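Local structure of hypothetical protein Atu2327 (Agrobacterium tumefaciens, 2O8I) at residues A[21-25]-A[43-48]. The protein is of unknown function but belongs to the OHCU decarboxylase family and so probably acts in the breakdown of uric acid to allantoin. Residues are numbered along the deposited sequence; the frame is centred on the assembly and turned at random.
Sequences IAERA and ALCAQF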
ATOM      1  N   ILE A  21       9.476  -0.308 -14.402  1.00 37.56           N
ATOM      2  CA  ILE A  21       9.606   1.149 -14.645  1.00 37.33           C
ATOM      3  C   ILE A  21      10.991   1.619 -14.191  1.00 38.31           C
ATOM      4  O   ILE A  21      11.692   2.322 -14.941  1.00 38.38           O
ATOM      5  CB  ILE A  21       8.503   1.984 -13.953  1.00 37.08           C
ATOM      6  CG1 ILE A  21       7.126   1.635 -14.510  1.00 36.84           C
ATOM      7  CG2 ILE A  21       8.713   3.472 -14.152  1.00 35.68           C
ATOM      8  CD1 ILE A  21       6.904   2.139 -15.913  1.00 39.56           C
ATOM      9  N   ALA A  22      11.403   1.174 -12.994  1.00 38.79           N
ATOM     10  CA  ALA A  22      12.648   1.613 -12.381  1.00 38.78           C
ATOM     11  C   ALA A  22      13.834   0.935 -13.039  1.00 39.57           C
ATOM     12  O   ALA A  22      14.859   1.582 -13.188  1.00 40.89           O
ATOM     13  CB  ALA A  22      12.635   1.362 -10.879  1.00 37.62           C
ATOM     14  N   GLU A  23      13.710  -0.348 -13.411  1.00 39.78           N
ATOM     15  CA  GLU A  23      14.766  -1.083 -14.143  1.00 40.68           C
ATOM     16  C   GLU A  23      15.115  -0.348 -15.447  1.00 40.35           C
ATOM     17  O   GLU A  23      16.282  -0.034 -15.711  1.00 41.60           O
ATOM     18  CB  GLU A  23      14.302  -2.475 -14.565  1.00 41.74           C
ATOM     19  CG  GLU A  23      13.739  -3.380 -13.508  1.00 44.43           C
ATOM     20  CD  GLU A  23      14.797  -4.277 -12.937  1.00 52.98           C
ATOM     21  OE1 GLU A  23      15.938  -4.286 -13.506  1.00 56.54           O
ATOM     22  OE2 GLU A  23      14.507  -4.970 -11.912  1.00 56.90           O
ATOM     23  N   ARG A  24      14.110  -0.065 -16.266  1.00 39.01           N
ATOM     24  CA  ARG A  24      14.354   0.604 -17.529  1.00 38.18           C
ATOM     25  C   ARG A  24      14.892   1.990 -17.326  1.00 37.92           C
ATOM     26  O   ARG A  24      15.802   2.406 -18.059  1.00 39.58           O
ATOM     27  CB  ARG A  24      13.095   0.691 -18.354  1.00 38.20           C
ATOM     28  CG  ARG A  24      12.603  -0.657 -18.770  1.00 38.14           C
ATOM     29  CD  ARG A  24      11.378  -0.508 -19.638  1.00 38.72           C
ATOM     30  NE  ARG A  24      10.834  -1.834 -19.851  1.00 38.16           N
ATOM     31  CZ  ARG A  24       9.613  -2.073 -20.308  1.00 37.14           C
ATOM     32  NH1 ARG A  24       8.792  -1.054 -20.570  1.00 35.16           N
ATOM     33  NH2 ARG A  24       9.219  -3.342 -20.469  1.00 32.75           N
ATOM     34  N   ALA A  25      14.351   2.731 -16.352  1.00 36.87           N
ATOM     35  CA  ALA A  25      14.914   4.066 -16.048  1.00 34.67           C
ATOM     36  C   ALA A  25      16.402   3.946 -15.725  1.00 33.25           C
ATOM     37  O   ALA A  25      17.175   4.848 -16.065  1.00 32.41           O
ATOM     38  CB  ALA A  25      14.191   4.738 -14.915  1.00 33.27           C
ATOM     39  N   ALA A  43      12.210  11.005 -15.088  1.00 34.90           N
ATOM     40  CA  ALA A  43      12.851   9.802 -15.612  1.00 35.08           C
ATOM     41  C   ALA A  43      11.906   8.617 -15.553  1.00 35.53           C
ATOM     42  O   ALA A  43      11.783   7.871 -16.525  1.00 36.07           O
ATOM     43  CB  ALA A  43      14.122   9.510 -14.856  1.00 34.41           C
ATOM     44  N   LEU A  44      11.217   8.467 -14.424  1.00 36.02           N
ATOM     45  CA  LEU A  44      10.235   7.398 -14.256  1.00 36.36           C
ATOM     46  C   LEU A  44       9.002   7.570 -15.166  1.00 37.11           C
ATOM     47  O   LEU A  44       8.597   6.599 -15.840  1.00 38.01           O
ATOM     48  CB  LEU A  44       9.851   7.239 -12.781  1.00 35.68           C
ATOM     49  CG  LEU A  44      11.006   6.866 -11.834  1.00 36.01           C
ATOM     50  CD1 LEU A  44      10.474   6.671 -10.416  1.00 33.97           C
ATOM     51  CD2 LEU A  44      11.808   5.604 -12.283  1.00 32.70           C
ATOM     52  N   CYS A  45       8.430   8.780 -15.233  1.00 36.93           N
ATOM     53  CA  CYS A  45       7.335   9.036 -16.173  1.00 37.43           C
ATOM     54  C   CYS A  45       7.733   8.725 -17.608  1.00 38.22           C
ATOM     55  O   CYS A  45       6.935   8.150 -18.369  1.00 39.42           O
ATOM     56  CB  CYS A  45       6.798  10.457 -16.057  1.00 36.54           C
ATOM     57  SG  CYS A  45       5.956  10.669 -14.485  1.00 39.62           S
ATOM     58  N   ALA A  46       8.960   9.082 -17.981  1.00 38.43           N
ATOM     59  CA  ALA A  46       9.445   8.790 -19.311  1.00 38.82           C
ATOM     60  C   ALA A  46       9.286   7.317 -19.643  1.00 39.07           C
ATOM     61  O   ALA A  46       8.785   6.986 -20.718  1.00 39.95           O
ATOM     62  CB  ALA A  46      10.887   9.239 -19.500  1.00 38.75           C
ATOM     63  N   GLN A  47       9.685   6.429 -18.744  1.00 39.24           N
ATOM     64  CA  GLN A  47       9.489   5.011 -19.008  1.00 39.82           C
ATOM     65  C   GLN A  47       8.008   4.607 -19.000  1.00 40.93           C
ATOM     66  O   GLN A  47       7.603   3.687 -19.729  1.00 41.92           O
ATOM     67  CB  GLN A  47      10.244   4.147 -18.013  1.00 38.92           C
ATOM     68  CG  GLN A  47      11.710   4.354 -17.960  1.00 40.16           C
ATOM     69  CD  GLN A  47      12.376   4.213 -19.318  1.00 41.31           C
ATOM     70  OE1 GLN A  47      13.239   5.003 -19.652  1.00 40.08           O
ATOM     71  NE2 GLN A  47      11.974   3.206 -20.100  1.00 41.61           N
ATOM     72  N   PHE A  48       7.209   5.256 -18.162  1.00 41.39           N
ATOM     73  CA  PHE A  48       5.808   4.900 -18.052  1.00 42.57           C
ATOM     74  C   PHE A  48       5.120   5.286 -19.346  1.00 43.73           C
ATOM     75  O   PHE A  48       4.211   4.591 -19.818  1.00 44.01           O
ATOM     76  CB  PHE A  48       5.189   5.674 -16.890  1.00 42.34           C
ATOM     77  CG  PHE A  48       3.710   5.463 -16.701  1.00 41.57           C
ATOM     78  CD1 PHE A  48       3.171   4.191 -16.604  1.00 42.04           C
ATOM     79  CD2 PHE A  48       2.863   6.554 -16.561  1.00 40.90           C
ATOM     80  CE1 PHE A  48       1.803   4.013 -16.381  1.00 41.62           C
ATOM     81  CE2 PHE A  48       1.492   6.389 -16.338  1.00 40.36           C
ATOM     82  CZ  PHE A  48       0.961   5.122 -16.247  1.00 40.61           C
TER
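The carbonyl oxygen of I21 accepts the backbone hydrogen bond from A25 N (3.0 Å) and lies against the side chain of Q47, whose CG comes within 3.6 Å of I21 O. No hydrogen bond links the two segments; this is plain, largely buried packing between helices 19-27 and 37-50 of an all-helical chain. The bend of Q47 at chi2 (-54°) brings its amide up to R24 and A25, with NE2 against R24 CB and OE1 near A25 CA. The aliphatic part of R24, CB to CD, passes NE2 and carries the guanidinium on to a salt bridge with E55. I21 sends out two branches: CG2, anti to the backbone N, rests 3.6 Å from L44 O, while CD1 comes to 3.7 Å from F48 CA and lies at the edge of the F48 ring, close to its plane. L44 answers with CD2, which meets A25 CB at 3.7 Å. The short segment axes pass 8.7 Å apart at 108°. F15, from the loop between helices 4-11 and 19-27, touches I21, L44 and F48, while helix 4-11 packs on A25 and L44, and helix 139-161 on F48 through T147, V150 and E151.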